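Side-chain contacts in putative sodium:solute symporter (Proteus mirabilis, PDB 5NV9), which uses the sodium gradient across the inner membrane to drive uptake of the sialic acid N-acetylneuraminic acid: residues A[227-232]-A[458-463]; A[407-412]-A[449-454]. All coordinates share one frame; numbering follows the deposited sequence.

Contact 1. Residues A[227-232]-A[458-463]; sequences WRWSWT and FFFYGV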
ATOM      1  N   TRP A 227     -15.287 -13.375  18.306  1.00 30.65           N
ATOM      2  CA  TRP A 227     -16.305 -13.740  17.336  1.00 32.79           C
ATOM      3  C   TRP A 227     -17.629 -13.162  17.872  1.00 33.23           C
ATOM      4  O   TRP A 227     -18.374 -13.838  18.569  1.00 31.63           O
ATOM      5  CB  TRP A 227     -16.383 -15.259  17.104  1.00 35.11           C
ATOM      6  CG  TRP A 227     -17.432 -15.626  16.094  1.00 42.89           C
ATOM      7  CD1 TRP A 227     -18.649 -16.182  16.355  1.00 50.92           C
ATOM      8  CD2 TRP A 227     -17.383 -15.430  14.661  1.00 43.35           C
ATOM      9  NE1 TRP A 227     -19.360 -16.363  15.180  1.00 50.21           N
ATOM     10  CE2 TRP A 227     -18.608 -15.908  14.130  1.00 46.17           C
ATOM     11  CE3 TRP A 227     -16.429 -14.915  13.785  1.00 43.05           C
ATOM     12  CZ2 TRP A 227     -18.909 -15.863  12.775  1.00 44.04           C
ATOM     13  CZ3 TRP A 227     -16.729 -14.878  12.416  1.00 44.55           C
ATOM     14  CH2 TRP A 227     -17.960 -15.350  11.934  1.00 44.68           C
ATOM     15  N   ARG A 228     -17.906 -11.905  17.541  1.00 29.18           N
ATOM     16  CA  ARG A 228     -19.073 -11.228  18.052  1.00 28.83           C
ATOM     17  C   ARG A 228     -19.277 -10.033  17.188  1.00 28.63           C
ATOM     18  O   ARG A 228     -18.318  -9.491  16.704  1.00 24.26           O
ATOM     19  CB  ARG A 228     -18.879 -10.797  19.510  1.00 29.04           C
ATOM     20  CG  ARG A 228     -17.737  -9.845  19.753  1.00 27.07           C
ATOM     21  CD  ARG A 228     -17.616  -9.467  21.224  1.00 26.80           C
ATOM     22  NE  ARG A 228     -16.302  -8.830  21.402  1.00 24.99           N
ATOM     23  CZ  ARG A 228     -16.045  -7.516  21.484  1.00 28.67           C
ATOM     24  NH1 ARG A 228     -16.988  -6.604  21.503  1.00 28.13           N
ATOM     25  NH2 ARG A 228     -14.786  -7.098  21.566  1.00 31.27           N
ATOM     26  N   TRP A 229     -20.525  -9.636  16.962  1.00 30.46           N
ATOM     27  CA  TRP A 229     -20.794  -8.392  16.268  1.00 30.33           C
ATOM     28  C   TRP A 229     -20.418  -7.180  17.154  1.00 29.15           C
ATOM     29  O   TRP A 229     -20.599  -7.199  18.383  1.00 29.89           O
ATOM     30  CB  TRP A 229     -22.299  -8.278  15.863  1.00 33.76           C
ATOM     31  CG  TRP A 229     -22.441  -7.138  14.953  1.00 36.38           C
ATOM     32  CD1 TRP A 229     -22.979  -5.901  15.230  1.00 39.89           C
ATOM     33  CD2 TRP A 229     -21.888  -7.048  13.631  1.00 38.17           C
ATOM     34  NE1 TRP A 229     -22.815  -5.053  14.132  1.00 38.88           N
ATOM     35  CE2 TRP A 229     -22.153  -5.739  13.146  1.00 38.01           C
ATOM     36  CE3 TRP A 229     -21.193  -7.942  12.817  1.00 35.06           C
ATOM     37  CZ2 TRP A 229     -21.777  -5.327  11.881  1.00 38.59           C
ATOM     38  CZ3 TRP A 229     -20.798  -7.516  11.569  1.00 38.21           C
ATOM     39  CH2 TRP A 229     -21.097  -6.217  11.108  1.00 35.88           C
ATOM     40  N   SER A 230     -19.965  -6.104  16.522  1.00 26.43           N
ATOM     41  CA  SER A 230     -19.785  -4.845  17.218  1.00 28.02           C
ATOM     42  C   SER A 230     -19.922  -3.718  16.213  1.00 27.14           C
ATOM     43  O   SER A 230     -19.741  -3.911  15.025  1.00 27.99           O
ATOM     44  CB  SER A 230     -18.440  -4.823  17.938  1.00 27.85           C
ATOM     45  OG  SER A 230     -18.249  -3.651  18.712  1.00 28.71           O
ATOM     46  N   TRP A 231     -20.322  -2.550  16.697  1.00 30.62           N
ATOM     47  CA  TRP A 231     -20.304  -1.332  15.923  1.00 30.99           C
ATOM     48  C   TRP A 231     -19.045  -0.532  16.259  1.00 29.12           C
ATOM     49  O   TRP A 231     -18.648   0.340  15.494  1.00 27.44           O
ATOM     50  CB  TRP A 231     -21.600  -0.509  16.157  1.00 34.39           C
ATOM     51  CG  TRP A 231     -22.864  -1.172  15.644  1.00 37.59           C
ATOM     52  CD1 TRP A 231     -23.869  -1.703  16.406  1.00 40.06           C
ATOM     53  CD2 TRP A 231     -23.249  -1.409  14.268  1.00 40.69           C
ATOM     54  NE1 TRP A 231     -24.842  -2.246  15.608  1.00 38.27           N
ATOM     55  CE2 TRP A 231     -24.503  -2.078  14.295  1.00 39.77           C
ATOM     56  CE3 TRP A 231     -22.663  -1.123  13.024  1.00 40.51           C
ATOM     57  CZ2 TRP A 231     -25.191  -2.457  13.127  1.00 40.59           C
ATOM     58  CZ3 TRP A 231     -23.355  -1.494  11.847  1.00 40.17           C
ATOM     59  CH2 TRP A 231     -24.595  -2.176  11.921  1.00 39.97           C
ATOM     60  N   THR A 232     -18.371  -0.849  17.369  1.00 28.07           N
ATOM     61  CA  THR A 232     -17.267  -0.018  17.818  1.00 26.83           C
ATOM     62  C   THR A 232     -15.896  -0.720  17.843  1.00 25.38           C
ATOM     63  O   THR A 232     -14.870  -0.072  17.722  1.00 29.17           O
ATOM     64  CB  THR A 232     -17.582   0.596  19.212  1.00 27.85           C
ATOM     65  OG1 THR A 232     -17.742  -0.457  20.148  1.00 28.48           O
ATOM     66  CG2 THR A 232     -18.900   1.419  19.172  1.00 29.54           C
ATOM     67  N   PHE A 458     -13.510   2.275  12.680  1.00 27.02           N
ATOM     68  CA  PHE A 458     -12.939   2.731  11.384  1.00 26.84           C
ATOM     69  C   PHE A 458     -13.120   1.740  10.244  1.00 24.84           C
ATOM     70  O   PHE A 458     -13.146   2.133   9.083  1.00 26.57           O
ATOM     71  CB  PHE A 458     -11.450   3.102  11.532  1.00 30.37           C
ATOM     72  CG  PHE A 458     -10.563   1.919  11.765  1.00 32.01           C
ATOM     73  CD1 PHE A 458     -10.339   1.446  13.064  1.00 42.23           C
ATOM     74  CD2 PHE A 458      -9.961   1.278  10.713  1.00 36.02           C
ATOM     75  CE1 PHE A 458      -9.529   0.348  13.300  1.00 39.92           C
ATOM     76  CE2 PHE A 458      -9.137   0.183  10.940  1.00 40.54           C
ATOM     77  CZ  PHE A 458      -8.940  -0.292  12.232  1.00 40.63           C
ATOM     78  N   PHE A 459     -13.233   0.455  10.551  1.00 21.49           N
ATOM     79  CA  PHE A 459     -13.478  -0.551   9.518  1.00 23.42           C
ATOM     80  C   PHE A 459     -14.778  -0.347   8.738  1.00 24.19           C
ATOM     81  O   PHE A 459     -14.910  -0.860   7.619  1.00 23.83           O
ATOM     82  CB  PHE A 459     -13.430  -1.990  10.050  1.00 21.64           C
ATOM     83  CG  PHE A 459     -12.033  -2.538  10.195  1.00 21.46           C
ATOM     84  CD1 PHE A 459     -11.204  -2.703   9.093  1.00 23.86           C
ATOM     85  CD2 PHE A 459     -11.534  -2.863  11.471  1.00 22.08           C
ATOM     86  CE1 PHE A 459      -9.911  -3.230   9.228  1.00 24.40           C
ATOM     87  CE2 PHE A 459     -10.267  -3.410  11.615  1.00 25.95           C
ATOM     88  CZ  PHE A 459      -9.447  -3.575  10.493  1.00 26.99           C
ATOM     89  N   PHE A 460     -15.708   0.398   9.310  1.00 23.74           N
ATOM     90  CA  PHE A 460     -16.962   0.667   8.645  1.00 22.79           C
ATOM     91  C   PHE A 460     -16.915   1.784   7.605  1.00 23.74           C
ATOM     92  O   PHE A 460     -17.835   1.889   6.818  1.00 25.54           O
ATOM     93  CB  PHE A 460     -18.011   0.967   9.685  1.00 23.19           C
ATOM     94  CG  PHE A 460     -18.499  -0.266  10.399  1.00 23.23           C
ATOM     95  CD1 PHE A 460     -19.076  -1.278   9.703  1.00 25.77           C
ATOM     96  CD2 PHE A 460     -18.338  -0.413  11.783  1.00 23.23           C
ATOM     97  CE1 PHE A 460     -19.511  -2.457  10.342  1.00 26.79           C
ATOM     98  CE2 PHE A 460     -18.797  -1.543  12.420  1.00 22.91           C
ATOM     99  CZ  PHE A 460     -19.382  -2.577  11.703  1.00 24.53           C
ATOM    100  N   TYR A 461     -15.897   2.654   7.660  1.00 24.66           N
ATOM    101  CA  TYR A 461     -15.831   3.804   6.793  1.00 24.77           C
ATOM    102  C   TYR A 461     -15.811   3.398   5.320  1.00 25.17           C
ATOM    103  O   TYR A 461     -16.534   4.002   4.524  1.00 24.38           O
ATOM    104  CB  TYR A 461     -14.639   4.713   7.076  1.00 26.96           C
ATOM    105  CG  TYR A 461     -14.505   5.260   8.492  1.00 27.22           C
ATOM    106  CD1 TYR A 461     -15.559   5.298   9.364  1.00 29.27           C
ATOM    107  CD2 TYR A 461     -13.305   5.767   8.923  1.00 29.05           C
ATOM    108  CE1 TYR A 461     -15.422   5.801  10.644  1.00 28.70           C
ATOM    109  CE2 TYR A 461     -13.149   6.236  10.214  1.00 27.69           C
ATOM    110  CZ  TYR A 461     -14.221   6.253  11.046  1.00 27.46           C
ATOM    111  OH  TYR A 461     -14.099   6.708  12.293  1.00 27.40           O
ATOM    112  N   GLY A 462     -15.030   2.373   4.981  1.00 23.08           N
ATOM    113  CA  GLY A 462     -14.894   1.915   3.589  1.00 25.19           C
ATOM    114  C   GLY A 462     -16.163   1.280   3.049  1.00 25.94           C
ATOM    115  O   GLY A 462     -16.562   1.560   1.922  1.00 23.83           O
ATOM    116  N   VAL A 463     -16.800   0.442   3.867  1.00 25.70           N
ATOM    117  CA  VAL A 463     -18.005  -0.303   3.510  1.00 26.82           C
ATOM    118  C   VAL A 463     -19.162   0.701   3.230  1.00 27.40           C
ATOM    119  O   VAL A 463     -19.878   0.615   2.234  1.00 24.18           O
ATOM    120  CB  VAL A 463     -18.453  -1.239   4.690  1.00 31.61           C
ATOM    121  CG1 VAL A 463     -19.553  -2.183   4.216  1.00 34.94           C
ATOM    122  CG2 VAL A 463     -17.285  -2.054   5.239  1.00 34.05           C
TER
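The Phe460 ring has Trp231 CE3 over one face and meets Trp229 CZ2 and the backbone oxygen Ser230 O at its edge. Three aromatic residues thus form a cluster, in which both indoles meet the phenyl obliquely: the six-membered ring of Trp229 is tilted 54° from the Phe460 plane and that of Trp231 38°. CZ of Phe460 is the common point of touch, 3.7 Å from Trp229 CZ2 and 3.8 Å from Trp231 CE3. Ser230 O lies in the ring plane, 3.6 Å from Phe460 CZ; the contact buries this oxygen, for which the model offers no hydrogen-bond partner. The two indoles also meet each other, Trp229 NE1 lying 3.4 Å above the centre of the Trp231 ring. With CG anti to the carbonyl carbon (chi1 -76°), Phe460 leans out from its helix to the loop. An ST turn shapes that loop, Ser230 OG accepting from Thr232 N at 3.1 Å and also pairing with the backbone N of Asp233. Trp229 rests on Pro237 and Ile241 of helix 236-253, and backbone bonding between Trp231 and Asn457 joins the periplasmic loop to the lead-in of helix 459-475.

Contact 2. Residues A[407-412]-A[449-454]; sequences FNSLIG and AARYGS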
ATOM      1  N   PHE A 407      -6.596  16.705   7.439  1.00 63.20           N
ATOM      2  CA  PHE A 407      -6.504  16.435   5.976  1.00 62.65           C
ATOM      3  C   PHE A 407      -6.448  14.926   5.715  1.00 58.88           C
ATOM      4  O   PHE A 407      -7.268  14.375   4.990  1.00 56.11           O
ATOM      5  CB  PHE A 407      -5.264  17.062   5.307  1.00 64.67           C
ATOM      6  CG  PHE A 407      -4.793  16.293   4.075  1.00 73.40           C
ATOM      7  CD1 PHE A 407      -5.412  16.476   2.836  1.00 75.66           C
ATOM      8  CD2 PHE A 407      -3.761  15.337   4.166  1.00 75.20           C
ATOM      9  CE1 PHE A 407      -5.002  15.755   1.717  1.00 79.33           C
ATOM     10  CE2 PHE A 407      -3.357  14.606   3.051  1.00 79.18           C
ATOM     11  CZ  PHE A 407      -3.971  14.825   1.823  1.00 82.88           C
ATOM     12  N   ASN A 408      -5.466  14.267   6.324  1.00 54.19           N
ATOM     13  CA  ASN A 408      -5.195  12.887   6.016  1.00 52.60           C
ATOM     14  C   ASN A 408      -6.404  11.975   6.301  1.00 52.53           C
ATOM     15  O   ASN A 408      -6.851  11.195   5.431  1.00 50.00           O
ATOM     16  CB  ASN A 408      -3.969  12.416   6.787  1.00 54.76           C
ATOM     17  CG  ASN A 408      -3.879  10.920   6.826  1.00 59.15           C
ATOM     18  OD1 ASN A 408      -3.471  10.286   5.845  1.00 64.56           O
ATOM     19  ND2 ASN A 408      -4.306  10.331   7.943  1.00 59.66           N
ATOM     20  N   SER A 409      -6.947  12.082   7.512  1.00 49.04           N
ATOM     21  CA  SER A 409      -8.088  11.259   7.866  1.00 50.59           C
ATOM     22  C   SER A 409      -9.290  11.615   6.962  1.00 49.23           C
ATOM     23  O   SER A 409     -10.027  10.722   6.537  1.00 47.56           O
ATOM     24  CB  SER A 409      -8.417  11.339   9.365  1.00 50.43           C
ATOM     25  OG  SER A 409      -9.156  12.490   9.673  1.00 56.43           O
ATOM     26  N   LEU A 410      -9.423  12.898   6.621  1.00 47.42           N
ATOM     27  CA  LEU A 410     -10.483  13.393   5.730  1.00 45.87           C
ATOM     28  C   LEU A 410     -10.420  12.810   4.298  1.00 44.30           C
ATOM     29  O   LEU A 410     -11.436  12.322   3.768  1.00 41.15           O
ATOM     30  CB  LEU A 410     -10.404  14.917   5.666  1.00 45.23           C
ATOM     31  CG  LEU A 410     -11.485  15.648   4.903  1.00 47.57           C
ATOM     32  CD1 LEU A 410     -12.843  15.180   5.385  1.00 50.43           C
ATOM     33  CD2 LEU A 410     -11.300  17.142   5.128  1.00 52.93           C
ATOM     34  N   ILE A 411      -9.231  12.869   3.681  1.00 44.25           N
ATOM     35  CA  ILE A 411      -9.021  12.358   2.296  1.00 40.20           C
ATOM     36  C   ILE A 411      -9.143  10.810   2.237  1.00 40.37           C
ATOM     37  O   ILE A 411      -9.667  10.242   1.258  1.00 38.15           O
ATOM     38  CB  ILE A 411      -7.656  12.834   1.731  1.00 44.44           C
ATOM     39  CG1 ILE A 411      -7.474  12.349   0.314  1.00 42.81           C
ATOM     40  CG2 ILE A 411      -6.493  12.330   2.555  1.00 46.41           C
ATOM     41  CD1 ILE A 411      -8.637  12.786  -0.582  1.00 47.62           C
ATOM     42  N   GLY A 412      -8.672  10.152   3.309  1.00 36.84           N
ATOM     43  CA  GLY A 412      -8.827   8.714   3.511  1.00 37.40           C
ATOM     44  C   GLY A 412     -10.252   8.234   3.400  1.00 37.11           C
ATOM     45  O   GLY A 412     -10.515   7.156   2.869  1.00 39.77           O
ATOM     46  N   ALA A 449     -20.548  11.777   8.236  1.00 26.29           N
ATOM     47  CA  ALA A 449     -21.402  11.364   9.397  1.00 26.52           C
ATOM     48  C   ALA A 449     -20.768  10.234  10.247  1.00 27.06           C
ATOM     49  O   ALA A 449     -20.714  10.349  11.504  1.00 25.02           O
ATOM     50  CB  ALA A 449     -22.777  10.943   8.929  1.00 27.54           C
ATOM     51  N   ALA A 450     -20.292   9.162   9.583  1.00 24.95           N
ATOM     52  CA  ALA A 450     -19.675   7.987  10.270  1.00 24.88           C
ATOM     53  C   ALA A 450     -18.466   8.386  11.090  1.00 25.21           C
ATOM     54  O   ALA A 450     -18.360   8.027  12.262  1.00 25.54           O
ATOM     55  CB  ALA A 450     -19.245   6.908   9.280  1.00 26.11           C
ATOM     56  N   ARG A 451     -17.594   9.167  10.459  1.00 25.92           N
ATOM     57  CA  ARG A 451     -16.291   9.469  10.978  1.00 25.20           C
ATOM     58  C   ARG A 451     -16.380  10.517  12.051  1.00 28.24           C
ATOM     59  O   ARG A 451     -15.740  10.353  13.080  1.00 24.21           O
ATOM     60  CB  ARG A 451     -15.354   9.968   9.869  1.00 26.35           C
ATOM     61  CG  ARG A 451     -14.082  10.650  10.331  1.00 25.83           C
ATOM     62  CD  ARG A 451     -13.148   9.646  10.987  1.00 28.90           C
ATOM     63  NE  ARG A 451     -11.983  10.361  11.435  1.00 32.07           N
ATOM     64  CZ  ARG A 451     -11.927  11.104  12.534  1.00 39.60           C
ATOM     65  NH1 ARG A 451     -12.969  11.173  13.364  1.00 37.89           N
ATOM     66  NH2 ARG A 451     -10.812  11.768  12.822  1.00 40.57           N
ATOM     67  N   TYR A 452     -17.177  11.576  11.820  1.00 28.53           N
ATOM     68  CA  TYR A 452     -17.194  12.734  12.707  1.00 28.18           C
ATOM     69  C   TYR A 452     -18.420  12.820  13.628  1.00 29.91           C
ATOM     70  O   TYR A 452     -18.383  13.515  14.646  1.00 29.10           O
ATOM     71  CB  TYR A 452     -17.024  14.022  11.911  1.00 30.16           C
ATOM     72  CG  TYR A 452     -15.747  14.110  11.141  1.00 30.88           C
ATOM     73  CD1 TYR A 452     -14.496  14.128  11.794  1.00 33.13           C
ATOM     74  CD2 TYR A 452     -15.753  14.165   9.749  1.00 32.36           C
ATOM     75  CE1 TYR A 452     -13.292  14.153  11.059  1.00 31.95           C
ATOM     76  CE2 TYR A 452     -14.555  14.235   9.012  1.00 34.89           C
ATOM     77  CZ  TYR A 452     -13.324  14.238   9.674  1.00 34.96           C
ATOM     78  OH  TYR A 452     -12.134  14.285   8.939  1.00 40.20           O
ATOM     79  N   GLY A 453     -19.483  12.083  13.338  1.00 30.49           N
ATOM     80  CA  GLY A 453     -20.682  12.151  14.193  1.00 27.92           C
ATOM     81  C   GLY A 453     -21.070  10.798  14.758  1.00 28.32           C
ATOM     82  O   GLY A 453     -22.225  10.548  15.087  1.00 25.26           O
ATOM     83  N   SER A 454     -20.150   9.864  14.799  1.00 27.25           N
ATOM     84  CA  SER A 454     -20.500   8.582  15.426  1.00 28.25           C
ATOM     85  C   SER A 454     -19.274   7.938  16.040  1.00 30.42           C
ATOM     86  O   SER A 454     -18.136   8.387  15.824  1.00 27.64           O
ATOM     87  CB  SER A 454     -21.124   7.628  14.413  1.00 27.94           C
ATOM     88  OG  SER A 454     -20.132   6.941  13.670  1.00 27.34           O
TER
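This is a surface contact between two transmembrane helices of the LeuT fold, in which the periplasmic end of helix 433-452 meets the short helix 405-412, away from the sialic acid and sodium sites. No hydrogen bond crosses it, and the two segments bury just 145 Å² between them. Tyr452 and Arg451 reach over together: the ring of Tyr452 has Arg451 CG 3.5 Å above its centre, while Tyr452 CE1 lies over the centre of the guanidinium. The bend of the Arg451 chain at chi2 (69°) folds the guanidinium back over its neighbour in this way. The phenol end then meets helix 405-412, with Tyr452 OH 3.7 Å from Leu410 CA. Leu410 crosses the tyrosine at about a right angle and sends its CD1 branch to the ring edge, 4.1 Å from Tyr452 CE2. Ser409 OG has weak hydrogen bonds to Asp405 O and Ala406 O, within its own helix. Across the contact the same Ser409 OG stands 3.6 Å from both Tyr452 OH and Arg451 NH2, a packing approach and not a hydrogen bond.

In the fold
From the N terminus, the chain first reaches 227-232, in the periplasmic loop between helix 207-217 and helix 236-253. The loop closed by contact 1 ends only at 458-463, after 225 largely helical residues. Within that span, contact 2 closes a much shorter loop of 36 residues between 407-412 and 449-454, so the two are nested and do not cross. Their centres lie about 15 Å apart, on the same side of the chain's centre. Helices 433-452 and 459-475 are consecutive and bridge the contacts: Tyr461 OH packs against Arg451 CD at 3.4 Å. The periplasmic loop, helix 459-475, helix 433-452 and helix 405-412 are thereby joined in series.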